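Local structure of phist (Plasmodium falciparum, 4JLE) at the interface of chains A and B. The protein binds the virulence factor PfEMP1, probably through this PHIST domain and the PfEMP1 ATS domain, and comigrates with it to knobs on the host cell surface. Sequence-based numbering; all coordinates share one arbitrary frame. Chains: chain A/B, Phist.

Contact 1: the interface of chains A and B. Residues chain A 112-114; chain B 35-37, 40.
A:Lys113 and B:Arg37 bury most of the surface in this patch, where the ends of two PHIST three-helix-bundle domains meet in the deposited dimer, which may not be the biological form. A:Lys113 lies in the loop just ahead of the short strand 114-116 of chain A; B:Arg37 is the first residue of helix 37-72 of chain B, directly after strand 34-36. The backbone carbonyl O of A:Lys113 accepts a weak, bent hydrogen bond from B:Arg37 N at 2.9 Å, the angle at the hydrogen being 129°. One residue along, A:Leu114 and B:Asn36 form an antiparallel beta bridge, so the two short strands meet across the chains. The two long side chains pass each other at a slant. In B:Arg37 the first torsion sets CG anti to the backbone N (chi1 -161°), and a bend at chi3 turns the guanidinium toward the lysine. There A:Lys113 CE touches B:Arg37 NH2 at 3.4 Å, while A:Lys113 CG stands at the guanidinium edge, in its plane, 3.8 Å from B:Arg37 NH2. The aliphatic part of the lysine thus does the packing. Its amine, NZ, is 3.7 Å from B:Arg37 NE; if both are charged, this proximity probably costs some energy unless screened. Beside the bridge, A:Leu114 CD2 rests on B:Asn36 CA at 3.9 Å. The terminal methyl of B:Met40, one turn into the helix, reaches A:Gly112, with CE 3.7 Å from the backbone O.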
# COMPACT_ATOMS: atom_id res chain seq x y z
N GLY A 112 -10.84 -12.08 -19.52
CA GLY A 112 -11.49 -13.14 -20.27
C GLY A 112 -10.95 -14.52 -19.97
O GLY A 112 -9.81 -14.64 -19.53
N LYS A 113 -11.78 -15.56 -20.22
CA LYS A 113 -11.45 -16.97 -19.98
C LYS A 113 -10.23 -17.46 -20.79
O LYS A 113 -9.53 -18.35 -20.32
CB LYS A 113 -12.65 -17.90 -20.27
CG LYS A 113 -13.85 -17.74 -19.32
CD LYS A 113 -13.75 -18.59 -18.04
CE LYS A 113 -14.78 -18.21 -17.01
NZ LYS A 113 -14.42 -18.71 -15.65
N LEU A 114 -10.00 -16.91 -22.01
CA LEU A 114 -8.87 -17.32 -22.86
C LEU A 114 -8.09 -16.15 -23.41
O LEU A 114 -8.66 -15.09 -23.67
CB LEU A 114 -9.34 -18.15 -24.07
CG LEU A 114 -9.78 -19.56 -23.86
CD1 LEU A 114 -10.45 -20.09 -25.14
CD2 LEU A 114 -8.58 -20.45 -23.43
N ILE B 35 -3.84 -19.66 -23.65
CA ILE B 35 -3.67 -19.83 -22.23
C ILE B 35 -5.01 -19.41 -21.59
O ILE B 35 -5.57 -18.36 -21.93
CB ILE B 35 -2.42 -19.08 -21.65
CG1 ILE B 35 -2.17 -19.46 -20.16
CG2 ILE B 35 -2.45 -17.54 -21.90
CD1 ILE B 35 -0.76 -19.01 -19.60
N ASN B 36 -5.54 -20.28 -20.70
CA ASN B 36 -6.80 -20.04 -20.01
C ASN B 36 -6.58 -19.16 -18.75
O ASN B 36 -5.43 -18.89 -18.37
CB ASN B 36 -7.52 -21.37 -19.66
CG ASN B 36 -6.74 -22.32 -18.76
OD1 ASN B 36 -6.35 -21.98 -17.64
ND2 ASN B 36 -6.49 -23.53 -19.24
N ARG B 37 -7.70 -18.72 -18.13
CA ARG B 37 -7.76 -17.85 -16.95
C ARG B 37 -7.11 -18.49 -15.74
O ARG B 37 -6.42 -17.78 -15.02
CB ARG B 37 -9.20 -17.49 -16.63
CG ARG B 37 -9.29 -16.26 -15.73
CD ARG B 37 -10.63 -16.20 -15.01
NE ARG B 37 -11.79 -16.06 -15.90
CZ ARG B 37 -12.61 -15.01 -15.94
NH1 ARG B 37 -12.39 -13.96 -15.15
NH2 ARG B 37 -13.64 -14.98 -16.78
N MET B 40 -3.35 -18.21 -16.15
CA MET B 40 -2.99 -16.78 -16.09
C MET B 40 -2.99 -16.29 -14.65
O MET B 40 -2.10 -15.55 -14.25
CB MET B 40 -3.94 -15.92 -16.94
CG MET B 40 -3.81 -16.19 -18.47
SD MET B 40 -4.74 -14.94 -19.41
CE MET B 40 -6.33 -15.81 -19.75

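Contact 2: the interface of chains A and B. Residues chain A 151, 155, 158; chain B 73.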
# COMPACT_ATOMS: atom_id res chain seq x y z
N ARG A 151 21.92 12.10 7.60
CA ARG A 151 23.23 12.76 7.64
C ARG A 151 23.06 14.18 8.20
O ARG A 151 23.83 14.58 9.06
CB ARG A 151 23.88 12.78 6.26
CG ARG A 151 25.40 12.80 6.30
CD ARG A 151 26.06 12.38 5.00
NE ARG A 151 25.68 11.04 4.53
CZ ARG A 151 25.43 10.73 3.26
NH1 ARG A 151 25.52 11.65 2.31
NH2 ARG A 151 25.12 9.49 2.93
N GLU A 155 24.67 15.33 11.78
CA GLU A 155 25.59 16.47 11.80
C GLU A 155 25.10 17.53 12.81
O GLU A 155 25.90 18.01 13.60
CB GLU A 155 25.74 17.08 10.39
CG GLU A 155 26.50 16.21 9.40
CD GLU A 155 26.36 16.51 7.91
OE1 GLU A 155 25.69 17.51 7.55
OE2 GLU A 155 26.95 15.76 7.10
N ASN A 158 25.73 16.33 16.40
CA ASN A 158 27.14 16.47 16.79
C ASN A 158 27.47 17.90 17.19
O ASN A 158 28.16 18.12 18.18
CB ASN A 158 28.08 16.02 15.67
CG ASN A 158 28.43 14.54 15.69
OD1 ASN A 158 27.82 13.72 16.39
ND2 ASN A 158 29.44 14.17 14.91
N TYR B 73 26.91 8.73 13.24
CA TYR B 73 26.47 9.91 13.99
C TYR B 73 25.80 9.58 15.32
O TYR B 73 25.29 10.50 15.97
CB TYR B 73 25.52 10.75 13.11
CG TYR B 73 26.23 11.35 11.92
CD1 TYR B 73 27.07 12.46 12.06
CD2 TYR B 73 26.15 10.76 10.66
CE1 TYR B 73 27.79 12.98 10.98
CE2 TYR B 73 26.85 11.28 9.57
CZ TYR B 73 27.66 12.39 9.73
OH TYR B 73 28.37 12.88 8.66
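A:Arg151, A:Glu155 and A:Asn158 lie on successive turns of helix 117-165, with helical backbone angles throughout, and present one flank to B:Tyr73, which follows the end of helix 37-72 in a loop. The tyrosine ring turns one face toward A:Arg151 and A:Glu155 on this long final helix of the PHIST domain. Two methylene groups stand on that same side of the ring plane, out toward the rim: A:Arg151 CG near the CE2 edge, 3.9 Å from B:Tyr73 CE2, and A:Glu155 CG near the CE1 edge, 3.8 Å from B:Tyr73 CE1. The arginine swings its CG anti to the backbone N (chi1 -152°) and bends at chi3, so that the aliphatic stem, rather than the guanidinium, meets the ring. The carboxylate of A:Glu155 is turned steeply against the ring, the planes 73° apart. Nearer the ring's root, the side chain of A:Asn158 crosses the tyrosine at about a right angle and brings its amide ND2 to 4.1 Å from B:Tyr73 CD1. Among these residues the contact is packing of aliphatic stems against an aromatic ring, and it may help to align the two copies in the deposited dimer. The phenol oxygen, B:Tyr73 OH, comes to 3.6 Å from the carboxylate oxygen A:Glu155 OE2, longer than a hydrogen bond.

Contact 3: the interface of chains A and B. Residues chain A 27-28, 30, 32, 34-35, 39; chain B 117, 120.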
# COMPACT_ATOMS: atom_id res chain seq x y z
N MET A 27 -23.14 7.61 -16.87
CA MET A 27 -22.29 6.60 -17.51
C MET A 27 -22.60 5.19 -17.01
O MET A 27 -22.75 4.29 -17.82
CB MET A 27 -20.81 6.89 -17.28
CG MET A 27 -20.24 7.91 -18.20
SD MET A 27 -18.53 8.19 -17.73
CE MET A 27 -17.87 8.62 -19.25
N ILE A 28 -22.69 4.98 -15.68
CA ILE A 28 -22.97 3.66 -15.11
C ILE A 28 -24.40 3.20 -15.51
O ILE A 28 -24.60 2.05 -15.89
CB ILE A 28 -22.76 3.67 -13.56
CG1 ILE A 28 -21.28 3.99 -13.20
CG2 ILE A 28 -23.21 2.35 -12.90
CD1 ILE A 28 -21.06 4.60 -11.77
N SER A 30 -26.09 4.02 -18.14
CA SER A 30 -26.27 4.09 -19.59
C SER A 30 -26.96 2.83 -20.11
O SER A 30 -26.70 1.73 -19.61
CB SER A 30 -24.94 4.29 -20.31
OG SER A 30 -25.08 4.22 -21.72
N ASN A 32 -26.51 1.58 -23.05
CA ASN A 32 -25.49 0.90 -23.87
C ASN A 32 -25.09 -0.45 -23.25
O ASN A 32 -24.79 -0.52 -22.06
CB ASN A 32 -24.27 1.79 -24.05
CG ASN A 32 -24.54 3.03 -24.86
OD1 ASN A 32 -25.61 3.65 -24.76
ND2 ASN A 32 -23.58 3.42 -25.68
N PHE A 34 -22.48 -2.39 -23.81
CA PHE A 34 -21.07 -2.53 -23.50
C PHE A 34 -20.51 -1.22 -23.04
O PHE A 34 -21.10 -0.16 -23.31
CB PHE A 34 -20.30 -3.03 -24.73
CG PHE A 34 -20.85 -4.29 -25.36
CD1 PHE A 34 -20.44 -5.54 -24.92
CD2 PHE A 34 -21.78 -4.22 -26.40
CE1 PHE A 34 -20.95 -6.70 -25.51
CE2 PHE A 34 -22.30 -5.38 -26.97
CZ PHE A 34 -21.87 -6.61 -26.53
N ILE A 35 -19.34 -1.29 -22.36
CA ILE A 35 -18.63 -0.11 -21.88
C ILE A 35 -17.17 -0.16 -22.39
O ILE A 35 -16.52 -1.20 -22.33
CB ILE A 35 -18.77 0.06 -20.32
CG1 ILE A 35 -18.19 1.38 -19.80
CG2 ILE A 35 -18.25 -1.12 -19.52
CD1 ILE A 35 -18.85 1.98 -18.55
N ASP A 39 -14.54 5.30 -20.57
CA ASP A 39 -15.57 5.34 -19.53
C ASP A 39 -15.13 4.53 -18.28
O ASP A 39 -15.21 5.05 -17.16
CB ASP A 39 -16.91 4.81 -20.07
CG ASP A 39 -17.61 5.66 -21.13
OD1 ASP A 39 -16.96 6.57 -21.69
OD2 ASP A 39 -18.81 5.39 -21.40
N ARG B 117 -21.52 -4.33 -19.70
CA ARG B 117 -21.81 -3.32 -18.68
C ARG B 117 -22.35 -3.95 -17.37
O ARG B 117 -21.99 -3.46 -16.30
CB ARG B 117 -22.81 -2.28 -19.22
CG ARG B 117 -22.82 -0.97 -18.43
CD ARG B 117 -23.67 0.10 -19.07
NE ARG B 117 -23.07 0.59 -20.31
CZ ARG B 117 -22.34 1.70 -20.41
NH1 ARG B 117 -22.13 2.47 -19.35
NH2 ARG B 117 -21.82 2.06 -21.58
N PHE B 120 -19.44 -5.18 -15.33
CA PHE B 120 -18.72 -4.01 -14.84
C PHE B 120 -19.43 -3.43 -13.60
O PHE B 120 -18.79 -3.12 -12.61
CB PHE B 120 -18.57 -2.95 -15.95
CG PHE B 120 -17.94 -1.67 -15.45
CD1 PHE B 120 -16.58 -1.59 -15.19
CD2 PHE B 120 -18.72 -0.55 -15.19
CE1 PHE B 120 -16.01 -0.42 -14.71
CE2 PHE B 120 -18.15 0.63 -14.70
CZ PHE B 120 -16.79 0.69 -14.47
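B:Arg117, the first residue of helix 117-163, pushes its guanidinium between A:Ser30 and A:Ile35. A:Ser30 CB lies over one face near its rim, 3.7 Å from B:Arg117 CZ; A:Ile35 CB lies over the centre of the opposite face, and the isoleucine side chain crosses the arginine at about a right angle. Within this sandwich the nitrogens turn to backbone carbonyls. B:Arg117 NE donates to A:Asn32 O at 2.7 Å, and NH2 donates to A:Phe34 O at 2.9 Å. The first donor is tilted from its carbonyl plane, the second stands above its own by 36°. The bend at chi3 (-69°) brings NE and NH2 within bonding distance of these carbonyls, which sit out of the guanidinium plane. A:Asp39 OD2, 4.5 Å from B:Arg117 NH2, may add a weak electrostatic pull. Behind the first shell, A:Ser30 OG accepts a hydrogen bond from A:Asn32 N at 3.3 Å, which may brace the loop. One turn along, B:Phe120 crosses A:Ile35 nearly perpendicularly, its CB 4.0 Å from A:Ile35 CG2. Arginine and phenylalanine tie the segment linking helices 21-28 and 37-72 of one PHIST domain to the last helix of its partner, and so may fasten the two copies of the deposited dimer, if that dimer is biological.

Contacts 1 and 3 lie at the same end of the long helices, about 23 Å apart between the centres of their C-alpha atoms; contact 2 lies about 56 Å from contact 1 and 58 Å from contact 3. The short strand around Ile35 (34-35 in chain A, 34-36 in chain B) serves contacts 1 and 3. Helix 37-72 starts in contact 1 and ends just before the tyrosine of contact 2. Strand 114-116 serves contact 1, and the last helix after it starts in contact 3 and carries the chain A residues of contact 2. With two-fold twins, the copies are held at both ends, although the dimer may reflect crystal packing.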